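Local coordinates for high affinity transport system protein p37 (Mycoplasma hyorhinis, PDB 3EKI), which binds thiamine diphosphate and forms part of a high-affinity transport system, probably as its extracytoplasmic substrate-binding lipoprotein, at residues A[233-236]-A[242-245]; A[261-266]-A[275-280]; A[287-292]-A[300-305]. All blocks are in the same frame, centred on the assembly; numbering follows the deposited sequence.

Contact 1: A[233-236]-A[242-245]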
ATOM      1  N   LYS A 233      -7.235 -28.332   2.914  1.00  8.69           N
ATOM      2  CA  LYS A 233      -6.569 -29.623   2.733  1.00  7.50           C
ATOM      3  C   LYS A 233      -5.523 -29.551   1.629  1.00  6.97           C
ATOM      4  O   LYS A 233      -4.419 -30.092   1.713  1.00  8.74           O
ATOM      5  CB  LYS A 233      -7.584 -30.732   2.412  1.00  9.04           C
ATOM      6  CG  LYS A 233      -6.978 -32.115   2.253  1.00 17.11           C
ATOM      7  CD  LYS A 233      -8.020 -33.222   2.369  1.00 36.93           C
ATOM      8  CE  LYS A 233      -7.474 -34.447   3.094  1.00 43.46           C
ATOM      9  NZ  LYS A 233      -8.292 -35.660   2.788  1.00 63.39           N
ATOM     10  N   ALA A 234      -5.850 -28.848   0.555  1.00  6.70           N
ATOM     11  CA  ALA A 234      -4.890 -28.761  -0.540  1.00  5.69           C
ATOM     12  C   ALA A 234      -3.660 -27.971  -0.112  1.00  7.44           C
ATOM     13  O   ALA A 234      -2.515 -28.275  -0.445  1.00  9.51           O
ATOM     14  CB  ALA A 234      -5.571 -28.166  -1.752  1.00 10.67           C
ATOM     15  N   TRP A 235      -3.902 -26.896   0.645  1.00  6.76           N
ATOM     16  CA  TRP A 235      -2.803 -26.125   1.210  1.00  8.33           C
ATOM     17  C   TRP A 235      -1.925 -26.995   2.097  1.00  7.44           C
ATOM     18  O   TRP A 235      -0.709 -27.048   1.981  1.00  7.56           O
ATOM     19  CB  TRP A 235      -3.368 -24.957   2.011  1.00  8.77           C
ATOM     20  CG  TRP A 235      -2.351 -24.146   2.730  1.00  7.01           C
ATOM     21  CD1 TRP A 235      -1.942 -24.309   4.014  1.00 10.31           C
ATOM     22  CD2 TRP A 235      -1.599 -23.027   2.220  1.00  6.59           C
ATOM     23  NE1 TRP A 235      -0.991 -23.389   4.363  1.00 10.69           N
ATOM     24  CE2 TRP A 235      -0.771 -22.595   3.272  1.00  8.02           C
ATOM     25  CE3 TRP A 235      -1.553 -22.364   0.991  1.00  8.98           C
ATOM     26  CZ2 TRP A 235       0.124 -21.511   3.157  1.00  8.46           C
ATOM     27  CZ3 TRP A 235      -0.666 -21.290   0.885  1.00  8.94           C
ATOM     28  CH2 TRP A 235       0.144 -20.889   1.956  1.00  6.74           C
ATOM     29  N   ASN A 236      -2.555 -27.719   3.025  1.00  6.84           N
ATOM     30  CA  ASN A 236      -1.823 -28.522   3.996  1.00  8.06           C
ATOM     31  C   ASN A 236      -1.041 -29.644   3.317  1.00  7.55           C
ATOM     32  O   ASN A 236       0.006 -30.033   3.849  1.00 11.89           O
ATOM     33  CB  ASN A 236      -2.789 -29.119   5.032  1.00  9.25           C
ATOM     34  CG  ASN A 236      -3.435 -28.117   5.959  1.00 14.82           C
ATOM     35  OD1 ASN A 236      -2.984 -26.995   6.160  1.00 15.73           O
ATOM     36  ND2 ASN A 236      -4.546 -28.524   6.562  1.00 22.61           N
ATOM     37  N   THR A 242      -4.601 -28.775  -7.209  1.00  7.97           N
ATOM     38  CA  THR A 242      -5.933 -28.705  -6.628  1.00  8.21           C
ATOM     39  C   THR A 242      -6.226 -27.320  -6.059  1.00  6.35           C
ATOM     40  O   THR A 242      -7.329 -26.787  -6.270  1.00  8.00           O
ATOM     41  CB  THR A 242      -6.096 -29.769  -5.527  1.00 11.21           C
ATOM     42  OG1 THR A 242      -5.945 -31.062  -6.141  1.00 14.22           O
ATOM     43  CG2 THR A 242      -7.481 -29.666  -4.923  1.00 12.61           C
ATOM     44  N   PHE A 243      -5.201 -26.784  -5.387  1.00  8.42           N
ATOM     45  CA  PHE A 243      -5.348 -25.453  -4.805  1.00  5.77           C
ATOM     46  C   PHE A 243      -5.636 -24.394  -5.867  1.00  6.64           C
ATOM     47  O   PHE A 243      -6.637 -23.669  -5.878  1.00  6.52           O
ATOM     48  CB  PHE A 243      -4.096 -25.109  -4.014  1.00  5.44           C
ATOM     49  CG  PHE A 243      -4.161 -23.775  -3.294  1.00  4.63           C
ATOM     50  CD1 PHE A 243      -3.663 -22.631  -3.874  1.00  5.64           C
ATOM     51  CD2 PHE A 243      -4.724 -23.702  -2.028  1.00  6.29           C
ATOM     52  CE1 PHE A 243      -3.719 -21.454  -3.162  1.00  8.39           C
ATOM     53  CE2 PHE A 243      -4.789 -22.521  -1.324  1.00  8.42           C
ATOM     54  CZ  PHE A 243      -4.300 -21.375  -1.916  1.00  9.04           C
ATOM     55  N   ARG A 244      -4.725 -24.343  -6.833  1.00  4.37           N
ATOM     56  CA  ARG A 244      -4.835 -23.415  -7.950  1.00  4.62           C
ATOM     57  C   ARG A 244      -6.169 -23.517  -8.692  1.00  8.35           C
ATOM     58  O   ARG A 244      -6.751 -22.498  -9.064  1.00  6.61           O
ATOM     59  CB  ARG A 244      -3.677 -23.622  -8.930  1.00  7.13           C
ATOM     60  CG  ARG A 244      -3.650 -22.626 -10.079  1.00 10.57           C
ATOM     61  CD  ARG A 244      -3.699 -23.333 -11.424  1.00  7.20           C
ATOM     62  NE  ARG A 244      -2.461 -24.054 -11.708  1.00  8.98           N
ATOM     63  CZ  ARG A 244      -2.381 -25.372 -11.852  1.00  9.39           C
ATOM     64  NH1 ARG A 244      -3.469 -26.122 -11.738  1.00  9.14           N
ATOM     65  NH2 ARG A 244      -1.212 -25.944 -12.109  1.00 10.77           N
ATOM     66  N   ASN A 245      -6.652 -24.738  -8.913  1.00  7.48           N
ATOM     67  CA  ASN A 245      -7.871 -24.921  -9.687  1.00  6.39           C
ATOM     68  C   ASN A 245      -9.119 -24.416  -8.969  1.00  6.34           C
ATOM     69  O   ASN A 245     -10.165 -24.314  -9.605  1.00  9.64           O
ATOM     70  CB  ASN A 245      -8.038 -26.393 -10.055  1.00  9.35           C
ATOM     71  CG  ASN A 245      -7.045 -26.809 -11.138  1.00  9.80           C
ATOM     72  OD1 ASN A 245      -6.406 -25.993 -11.787  1.00 10.58           O
ATOM     73  ND2 ASN A 245      -6.899 -28.102 -11.349  1.00 11.70           N
TER
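Trp235 and Phe243 each carry CG anti to the backbone N (chi1 176° and -177°), and these matching torsions send the two aromatic side chains out side by side in the same direction. Their rings meet where the benzo corner of the indole, CE3, comes 4.0 Å from CE2 and 4.1 Å from CZ of Phe243. With planes inclined at 51° and the centroid of the six-membered ring 5.9 Å from that of Phe243, the pair is neither a stack nor a T-shaped contact. Nearer the backbone, Ala234 points its methyl at the partner helix: CB lies 4.1 Å from Phe243 CB, 3.9 Å from Phe243 N and 4.0 Å from the methyl CG2 of Thr242. The segments belong to the successive helices 225-236 and 240-245, which follow strand 217-223 of the five-stranded mixed sheet in a fold of the periplasmic-binding-protein clan. The small alanine allows close approach, with its CA 5.4 Å from that of Phe243. Both aromatic side chains also pack on Leu335 of strand 331-337. The buried indole N-H is satisfied by Gly165 O, while Thr242 OG1, beside its own backbone N, hydrogen-bonds Asp239 OD2.

Contact 2: A[261-266]-A[275-280]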
ATOM      1  N   LEU A 261       3.894 -10.379  -3.739  1.00  6.84           N
ATOM      2  CA  LEU A 261       4.138 -10.874  -2.380  1.00  7.76           C
ATOM      3  C   LEU A 261       3.428 -12.204  -2.165  1.00  6.83           C
ATOM      4  O   LEU A 261       3.964 -13.066  -1.466  1.00  7.78           O
ATOM      5  CB  LEU A 261       3.705  -9.856  -1.327  1.00  8.29           C
ATOM      6  CG  LEU A 261       4.604  -8.615  -1.301  1.00 10.55           C
ATOM      7  CD1 LEU A 261       3.943  -7.514  -0.479  1.00 11.41           C
ATOM      8  CD2 LEU A 261       5.967  -8.956  -0.735  1.00  9.30           C
ATOM      9  N   GLU A 262       2.237 -12.337  -2.728  1.00  7.29           N
ATOM     10  CA  GLU A 262       1.494 -13.598  -2.600  1.00  6.88           C
ATOM     11  C   GLU A 262       2.150 -14.691  -3.442  1.00 11.31           C
ATOM     12  O   GLU A 262       2.195 -15.843  -3.008  1.00  7.73           O
ATOM     13  CB  GLU A 262       0.024 -13.408  -2.992  1.00  7.06           C
ATOM     14  CG  GLU A 262      -0.752 -12.514  -2.053  1.00  8.44           C
ATOM     15  CD  GLU A 262      -0.704 -11.024  -2.319  1.00  9.76           C
ATOM     16  OE1 GLU A 262       0.024 -10.588  -3.233  1.00  7.54           O
ATOM     17  OE2 GLU A 262      -1.437 -10.311  -1.592  1.00  8.81           O
ATOM     18  N   GLU A 263       2.619 -14.331  -4.647  1.00  7.45           N
ATOM     19  CA  GLU A 263       3.364 -15.298  -5.453  1.00  8.09           C
ATOM     20  C   GLU A 263       4.506 -15.901  -4.662  1.00  6.76           C
ATOM     21  O   GLU A 263       4.744 -17.118  -4.658  1.00  8.71           O
ATOM     22  CB  GLU A 263       3.894 -14.637  -6.731  1.00 10.26           C
ATOM     23  CG  GLU A 263       4.937 -15.458  -7.498  1.00  8.06           C
ATOM     24  CD  GLU A 263       5.305 -14.731  -8.766  1.00 13.36           C
ATOM     25  OE1 GLU A 263       5.203 -15.272  -9.870  1.00 17.90           O
ATOM     26  OE2 GLU A 263       5.708 -13.542  -8.658  1.00 19.32           O
ATOM     27  N   THR A 264       5.283 -15.086  -3.942  1.00  6.96           N
ATOM     28  CA  THR A 264       6.368 -15.561  -3.104  1.00  7.79           C
ATOM     29  C   THR A 264       5.892 -16.547  -2.034  1.00  8.40           C
ATOM     30  O   THR A 264       6.516 -17.601  -1.851  1.00  8.34           O
ATOM     31  CB  THR A 264       7.066 -14.379  -2.389  1.00 11.02           C
ATOM     32  OG1 THR A 264       7.681 -13.551  -3.387  1.00 10.35           O
ATOM     33  CG2 THR A 264       8.189 -14.835  -1.482  1.00  8.32           C
ATOM     34  N   ILE A 265       4.808 -16.222  -1.328  1.00  7.31           N
ATOM     35  CA  ILE A 265       4.305 -17.169  -0.321  1.00  7.76           C
ATOM     36  C   ILE A 265       3.910 -18.525  -0.930  1.00  7.58           C
ATOM     37  O   ILE A 265       4.242 -19.577  -0.376  1.00  7.66           O
ATOM     38  CB  ILE A 265       3.111 -16.546   0.414  1.00  7.99           C
ATOM     39  CG1 ILE A 265       3.481 -15.294   1.237  1.00  9.77           C
ATOM     40  CG2 ILE A 265       2.425 -17.549   1.316  1.00  7.99           C
ATOM     41  CD1 ILE A 265       4.659 -15.480   2.171  1.00  7.92           C
ATOM     42  N   LEU A 266       3.225 -18.495  -2.060  1.00  8.02           N
ATOM     43  CA  LEU A 266       2.788 -19.696  -2.774  1.00  5.03           C
ATOM     44  C   LEU A 266       3.953 -20.510  -3.269  1.00  9.51           C
ATOM     45  O   LEU A 266       3.935 -21.741  -3.171  1.00  9.61           O
ATOM     46  CB  LEU A 266       1.854 -19.309  -3.930  1.00  6.34           C
ATOM     47  CG  LEU A 266       0.513 -18.691  -3.539  1.00  8.24           C
ATOM     48  CD1 LEU A 266      -0.326 -18.325  -4.749  1.00 11.26           C
ATOM     49  CD2 LEU A 266      -0.286 -19.621  -2.633  1.00  8.71           C
ATOM     50  N   THR A 275       7.027 -22.481 -11.340  1.00 15.67           N
ATOM     51  CA  THR A 275       8.094 -21.503 -11.487  1.00 15.98           C
ATOM     52  C   THR A 275       7.692 -20.076 -11.135  1.00 15.19           C
ATOM     53  O   THR A 275       8.142 -19.407 -10.217  1.00 20.73           O
ATOM     54  CB  THR A 275       8.560 -21.495 -12.964  1.00 22.08           C
ATOM     55  OG1 THR A 275       7.409 -21.161 -13.772  1.00 46.04           O
ATOM     56  CG2 THR A 275       9.043 -22.846 -13.421  1.00 20.57           C
ATOM     57  N   THR A 276       6.638 -19.569 -11.895  1.00 10.24           N
ATOM     58  CA  THR A 276       6.085 -18.275 -11.601  1.00 11.12           C
ATOM     59  C   THR A 276       4.577 -18.346 -11.814  1.00 11.25           C
ATOM     60  O   THR A 276       4.099 -19.194 -12.578  1.00 12.68           O
ATOM     61  CB  THR A 276       6.597 -17.130 -12.500  1.00 14.68           C
ATOM     62  OG1 THR A 276       6.194 -17.419 -13.850  1.00 14.80           O
ATOM     63  CG2 THR A 276       8.102 -17.042 -12.463  1.00 21.41           C
ATOM     64  N   LEU A 277       3.876 -17.422 -11.159  1.00 10.88           N
ATOM     65  CA  LEU A 277       2.444 -17.347 -11.404  1.00 11.28           C
ATOM     66  C   LEU A 277       2.139 -17.016 -12.858  1.00  9.37           C
ATOM     67  O   LEU A 277       1.190 -17.520 -13.459  1.00  8.72           O
ATOM     68  CB  LEU A 277       1.772 -16.336 -10.487  1.00 15.51           C
ATOM     69  CG  LEU A 277       1.559 -16.679  -9.025  1.00 21.53           C
ATOM     70  CD1 LEU A 277       0.499 -15.735  -8.473  1.00 16.39           C
ATOM     71  CD2 LEU A 277       1.156 -18.128  -8.808  1.00 18.45           C
ATOM     72  N   ASN A 278       2.934 -16.154 -13.510  1.00 11.26           N
ATOM     73  CA  ASN A 278       2.653 -15.883 -14.930  1.00 12.19           C
ATOM     74  C   ASN A 278       2.799 -17.124 -15.797  1.00  9.19           C
ATOM     75  O   ASN A 278       1.995 -17.399 -16.688  1.00 12.84           O
ATOM     76  CB  ASN A 278       3.600 -14.761 -15.409  1.00 16.84           C
ATOM     77  CG  ASN A 278       3.000 -13.398 -15.100  1.00 24.71           C
ATOM     78  OD1 ASN A 278       1.902 -13.280 -14.549  1.00 30.37           O
ATOM     79  ND2 ASN A 278       3.723 -12.339 -15.453  1.00 31.68           N
ATOM     80  N   GLU A 279       3.838 -17.918 -15.526  1.00  9.60           N
ATOM     81  CA  GLU A 279       4.006 -19.143 -16.310  1.00 11.94           C
ATOM     82  C   GLU A 279       2.877 -20.124 -16.031  1.00  7.74           C
ATOM     83  O   GLU A 279       2.367 -20.702 -16.979  1.00 11.28           O
ATOM     84  CB  GLU A 279       5.338 -19.832 -16.046  1.00 16.99           C
ATOM     85  CG  GLU A 279       6.395 -19.543 -17.110  1.00 43.55           C
ATOM     86  CD  GLU A 279       7.670 -20.340 -16.914  1.00 50.65           C
ATOM     87  OE1 GLU A 279       7.771 -21.465 -17.454  1.00 73.59           O
ATOM     88  OE2 GLU A 279       8.582 -19.845 -16.222  1.00 48.07           O
ATOM     89  N   ASP A 280       2.518 -20.283 -14.774  1.00  8.03           N
ATOM     90  CA  ASP A 280       1.389 -21.155 -14.420  1.00  7.69           C
ATOM     91  C   ASP A 280       0.088 -20.696 -15.053  1.00  7.71           C
ATOM     92  O   ASP A 280      -0.681 -21.497 -15.579  1.00  9.95           O
ATOM     93  CB  ASP A 280       1.294 -21.199 -12.891  1.00  7.62           C
ATOM     94  CG  ASP A 280       0.380 -22.295 -12.361  1.00  9.15           C
ATOM     95  OD1 ASP A 280      -0.767 -21.956 -11.986  1.00 10.02           O
ATOM     96  OD2 ASP A 280       0.797 -23.472 -12.336  1.00 12.41           O
TER
HETATM   97  O   HOH W   1       4.967 -14.085 -12.267  1.00 16.25           O
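The carboxylate of Glu263 is gripped at OE1 by the start of the neighbouring helix: Leu277 N donates to the anti lone pair of this oxygen, over 2.8 Å and at an N-H...O angle of 160°. Leu277 CB and Thr276 CB approach OE1 from opposite sides of the carboxylate plane, the former at 3.6 Å and the latter at 3.5 Å. The segments lie on helices 256-269 and 277-283, which together make up the beta-alpha-beta crossover from strand 248-250 to the parallel strand 288-290. Glu263 spans the gap because CG stands anti to its backbone N (chi1 167°) and the chain beyond stays extended, sliding past Leu277 in the opposite direction; its CB and CG both touch Leu277 CG at 3.9 Å. Thr276 is the N-cap of the second helix and takes Glu279 N on OG1, at 2.9 Å. The N-H groups of the first turn thus find a carboxylate, a water and a cap in turn, and the acidic group would be expected to interact favourably with the positive end of the helix dipole. Deeper in, Leu266 CD1 and Leu277 CD2 meet, and both leucines pack on Phe306 and Trp240. The bridging water donates to Glu263 OE1 at 2.7 Å and accepts from Asn278 N at 3.2 Å.

Contact 3: A[287-292]-A[300-305]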
ATOM      1  N   ALA A 287      -7.976 -20.612 -14.496  1.00  8.22           N
ATOM      2  CA  ALA A 287      -7.777 -20.675 -13.048  1.00  6.69           C
ATOM      3  C   ALA A 287      -7.409 -19.322 -12.457  1.00  7.85           C
ATOM      4  O   ALA A 287      -7.138 -19.189 -11.260  1.00  8.28           O
ATOM      5  CB  ALA A 287      -6.709 -21.710 -12.744  1.00  6.12           C
ATOM      6  N   TYR A 288      -7.355 -18.282 -13.269  1.00  5.34           N
ATOM      7  CA  TYR A 288      -6.926 -16.966 -12.848  1.00  6.34           C
ATOM      8  C   TYR A 288      -7.809 -15.875 -13.424  1.00  8.03           C
ATOM      9  O   TYR A 288      -8.258 -15.989 -14.566  1.00  7.34           O
ATOM     10  CB  TYR A 288      -5.507 -16.700 -13.349  1.00  8.73           C
ATOM     11  CG  TYR A 288      -4.435 -17.534 -12.724  1.00  7.81           C
ATOM     12  CD1 TYR A 288      -4.058 -18.768 -13.230  1.00  7.41           C
ATOM     13  CD2 TYR A 288      -3.782 -17.058 -11.580  1.00  7.78           C
ATOM     14  CE1 TYR A 288      -3.060 -19.519 -12.625  1.00  5.19           C
ATOM     15  CE2 TYR A 288      -2.795 -17.800 -10.984  1.00  8.28           C
ATOM     16  CZ  TYR A 288      -2.432 -19.019 -11.500  1.00  7.75           C
ATOM     17  OH  TYR A 288      -1.437 -19.707 -10.847  1.00 12.64           O
ATOM     18  N   LYS A 289      -8.017 -14.821 -12.654  1.00  6.71           N
ATOM     19  CA  LYS A 289      -8.769 -13.657 -13.118  1.00  5.54           C
ATOM     20  C   LYS A 289      -8.301 -12.414 -12.377  1.00  6.56           C
ATOM     21  O   LYS A 289      -7.998 -12.465 -11.180  1.00  7.36           O
ATOM     22  CB  LYS A 289     -10.264 -13.856 -12.921  1.00  8.88           C
ATOM     23  CG  LYS A 289     -11.121 -12.779 -13.570  1.00 13.98           C
ATOM     24  CD  LYS A 289     -12.594 -13.048 -13.278  1.00 15.01           C
ATOM     25  CE  LYS A 289     -13.087 -14.164 -14.204  1.00 20.84           C
ATOM     26  NZ  LYS A 289     -13.270 -13.599 -15.576  1.00 30.42           N
ATOM     27  N   GLN A 290      -8.224 -11.302 -13.101  1.00  7.89           N
ATOM     28  CA  GLN A 290      -7.773 -10.053 -12.477  1.00  8.03           C
ATOM     29  C   GLN A 290      -8.970  -9.259 -11.978  1.00 10.90           C
ATOM     30  O   GLN A 290      -9.721  -8.656 -12.767  1.00 11.83           O
ATOM     31  CB  GLN A 290      -6.914  -9.215 -13.439  1.00 13.54           C
ATOM     32  CG  GLN A 290      -6.273  -7.998 -12.786  1.00 12.10           C
ATOM     33  CD  GLN A 290      -5.790  -6.934 -13.744  1.00 18.64           C
ATOM     34  OE1 GLN A 290      -4.945  -7.208 -14.584  1.00 20.68           O
ATOM     35  NE2 GLN A 290      -6.321  -5.730 -13.642  1.00 22.77           N
ATOM     36  N   LYS A 291      -9.156  -9.271 -10.669  1.00  9.28           N
ATOM     37  CA  LYS A 291     -10.268  -8.633  -9.992  1.00  8.39           C
ATOM     38  C   LYS A 291      -9.890  -8.339  -8.541  1.00  7.50           C
ATOM     39  O   LYS A 291      -9.067  -9.053  -7.971  1.00 11.98           O
ATOM     40  CB  LYS A 291     -11.529  -9.496  -9.956  1.00 17.41           C
ATOM     41  CG  LYS A 291     -12.105  -9.983 -11.257  1.00 32.07           C
ATOM     42  CD  LYS A 291     -13.214  -9.113 -11.793  1.00 32.68           C
ATOM     43  CE  LYS A 291     -14.471  -9.195 -10.940  1.00 40.35           C
ATOM     44  NZ  LYS A 291     -15.468  -8.178 -11.408  1.00 57.22           N
ATOM     45  N   SER A 292     -10.513  -7.330  -7.946  1.00  8.55           N
ATOM     46  CA  SER A 292     -10.311  -7.017  -6.541  1.00  8.37           C
ATOM     47  C   SER A 292     -10.867  -8.116  -5.648  1.00  8.35           C
ATOM     48  O   SER A 292     -11.919  -8.665  -5.950  1.00 12.33           O
ATOM     49  CB  SER A 292     -10.992  -5.681  -6.214  1.00 16.25           C
ATOM     50  OG  SER A 292     -10.897  -5.370  -4.835  1.00 24.90           O
ATOM     51  N   ASP A 300     -18.605 -17.494  -8.788  1.00 13.64           N
ATOM     52  CA  ASP A 300     -18.734 -18.862  -8.276  1.00 16.41           C
ATOM     53  C   ASP A 300     -17.564 -19.752  -8.635  1.00 12.23           C
ATOM     54  O   ASP A 300     -17.372 -20.790  -7.980  1.00 17.36           O
ATOM     55  CB  ASP A 300     -20.078 -19.414  -8.764  1.00 21.82           C
ATOM     56  CG  ASP A 300     -21.212 -18.664  -8.082  1.00 32.61           C
ATOM     57  OD1 ASP A 300     -20.985 -17.951  -7.077  1.00 33.82           O
ATOM     58  OD2 ASP A 300     -22.362 -18.780  -8.556  1.00 57.67           O
ATOM     59  N   ASP A 301     -16.769 -19.384  -9.644  1.00 11.23           N
ATOM     60  CA  ASP A 301     -15.677 -20.246 -10.088  1.00 14.99           C
ATOM     61  C   ASP A 301     -14.308 -19.838  -9.538  1.00 10.68           C
ATOM     62  O   ASP A 301     -13.273 -20.379  -9.931  1.00 13.15           O
ATOM     63  CB  ASP A 301     -15.619 -20.229 -11.612  1.00 19.01           C
ATOM     64  CG  ASP A 301     -16.815 -20.778 -12.350  1.00 31.03           C
ATOM     65  OD1 ASP A 301     -17.567 -21.602 -11.803  1.00 31.10           O
ATOM     66  OD2 ASP A 301     -16.996 -20.382 -13.524  1.00 47.46           O
ATOM     67  N   PHE A 302     -14.286 -18.886  -8.617  1.00  8.96           N
ATOM     68  CA  PHE A 302     -13.106 -18.390  -7.950  1.00  7.82           C
ATOM     69  C   PHE A 302     -13.272 -18.463  -6.427  1.00  7.32           C
ATOM     70  O   PHE A 302     -14.315 -18.042  -5.904  1.00  7.95           O
ATOM     71  CB  PHE A 302     -12.778 -16.952  -8.409  1.00  8.30           C
ATOM     72  CG  PHE A 302     -12.326 -17.057  -9.877  1.00  7.47           C
ATOM     73  CD1 PHE A 302     -10.998 -17.230 -10.173  1.00 10.10           C
ATOM     74  CD2 PHE A 302     -13.269 -17.014 -10.879  1.00 13.34           C
ATOM     75  CE1 PHE A 302     -10.607 -17.386 -11.487  1.00  7.76           C
ATOM     76  CE2 PHE A 302     -12.904 -17.176 -12.201  1.00 19.36           C
ATOM     77  CZ  PHE A 302     -11.569 -17.397 -12.462  1.00  9.66           C
ATOM     78  N   HIS A 303     -12.241 -18.966  -5.749  1.00  5.33           N
ATOM     79  CA  HIS A 303     -12.289 -19.135  -4.297  1.00  7.52           C
ATOM     80  C   HIS A 303     -11.067 -18.652  -3.542  1.00  6.37           C
ATOM     81  O   HIS A 303     -11.020 -18.776  -2.318  1.00  7.57           O
ATOM     82  CB  HIS A 303     -12.494 -20.626  -3.943  1.00  8.56           C
ATOM     83  CG  HIS A 303     -13.737 -21.179  -4.577  1.00  7.78           C
ATOM     84  ND1 HIS A 303     -13.762 -21.658  -5.860  1.00 15.45           N
ATOM     85  CD2 HIS A 303     -15.000 -21.320  -4.102  1.00 10.38           C
ATOM     86  CE1 HIS A 303     -14.993 -22.084  -6.162  1.00 17.53           C
ATOM     87  NE2 HIS A 303     -15.764 -21.884  -5.106  1.00 13.38           N
ATOM     88  N   ILE A 304     -10.080 -18.083  -4.247  1.00  5.57           N
ATOM     89  CA  ILE A 304      -8.881 -17.539  -3.632  1.00  6.69           C
ATOM     90  C   ILE A 304      -8.685 -16.115  -4.134  1.00  5.10           C
ATOM     91  O   ILE A 304      -8.985 -15.898  -5.313  1.00  6.36           O
ATOM     92  CB  ILE A 304      -7.688 -18.445  -3.951  1.00  6.78           C
ATOM     93  CG1 ILE A 304      -7.903 -19.882  -3.431  1.00  8.62           C
ATOM     94  CG2 ILE A 304      -6.380 -17.869  -3.449  1.00  9.44           C
ATOM     95  CD1 ILE A 304      -7.123 -20.895  -4.240  1.00 10.13           C
ATOM     96  N   ALA A 305      -8.248 -15.195  -3.290  1.00  5.00           N
ATOM     97  CA  ALA A 305      -7.987 -13.846  -3.777  1.00  7.17           C
ATOM     98  C   ALA A 305      -6.827 -13.190  -3.044  1.00  7.78           C
ATOM     99  O   ALA A 305      -6.582 -13.433  -1.861  1.00  5.62           O
ATOM    100  CB  ALA A 305      -9.206 -12.947  -3.661  1.00  8.98           C
TER
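Lys289 places CB over one face of the Phe302 ring, 4.1 Å from the ring centroid and 27° off the normal, a CH-pi contact; farther along, CE meets the rim of the ring, 3.6 Å from Phe302 CE2. The two side chains cross at about a right angle. Lysine CG is anti to the backbone N, and the bend at chi3 (-78°) brings CE down to CE2, while a further bend at chi4 sets the direction of NZ, so that the end of the side chain leads away from the partner segment. The other contacts of the ring with the 287-292 segment are to main chain: CE1 lies 3.7 Å from Tyr288 C and 3.9 Å from Ala287 C, both approaching obliquely, whereas Tyr288 N stands in plane at the ring edge.

Around this first shell, backbone hydrogen bonds of Ala287 and Lys289 with Ile248 and of Lys289 and Lys291 with His250 pin the segment to strand 248-250, which lies between strands 288-290 and 304-308. All three run parallel, and the contact reaches past strand 248-250, whose Leu249 also packs on both Lys289 and Phe302. The CA-CB bond of Tyr288 points away from the partner segment, and its ring packs on Trp240 and Arg244 of helix 240-245. On the other segment, Phe302 O is held by Lys222 NZ, and His303 pairs with Lys222 through the backbone and with Phe246 O through ND1.

No hydrogen bond crosses between the segments; they are joined by dispersion and CH-pi contacts. Through CB and CE the lysine adds apolar contact to a buried phenylalanine from an exposed position on the outermost strand 288-290, and its charge takes no part in the contact.

In the fold
All three contacts lie on the same side of the chain's centre. Contact 1, buried and wholly apolar, joins helices 225-236 and 240-245; contact 2, between helices 256-269 and 277-283, is partly buried and mixes a carboxylate-to-backbone bond and a water with leucine packing; contact 3 joins strand 288-290 to the loop leading into strand 304-308, with a buried ring beside an exposed lysine. Leu266 of contact 2 packs through CD2 against Trp235 and Phe243 of contact 1. Asp280 ties the three together: its OD1 forms a salt bridge with Arg244 NE and a probable hydrogen bond with Tyr288 OH.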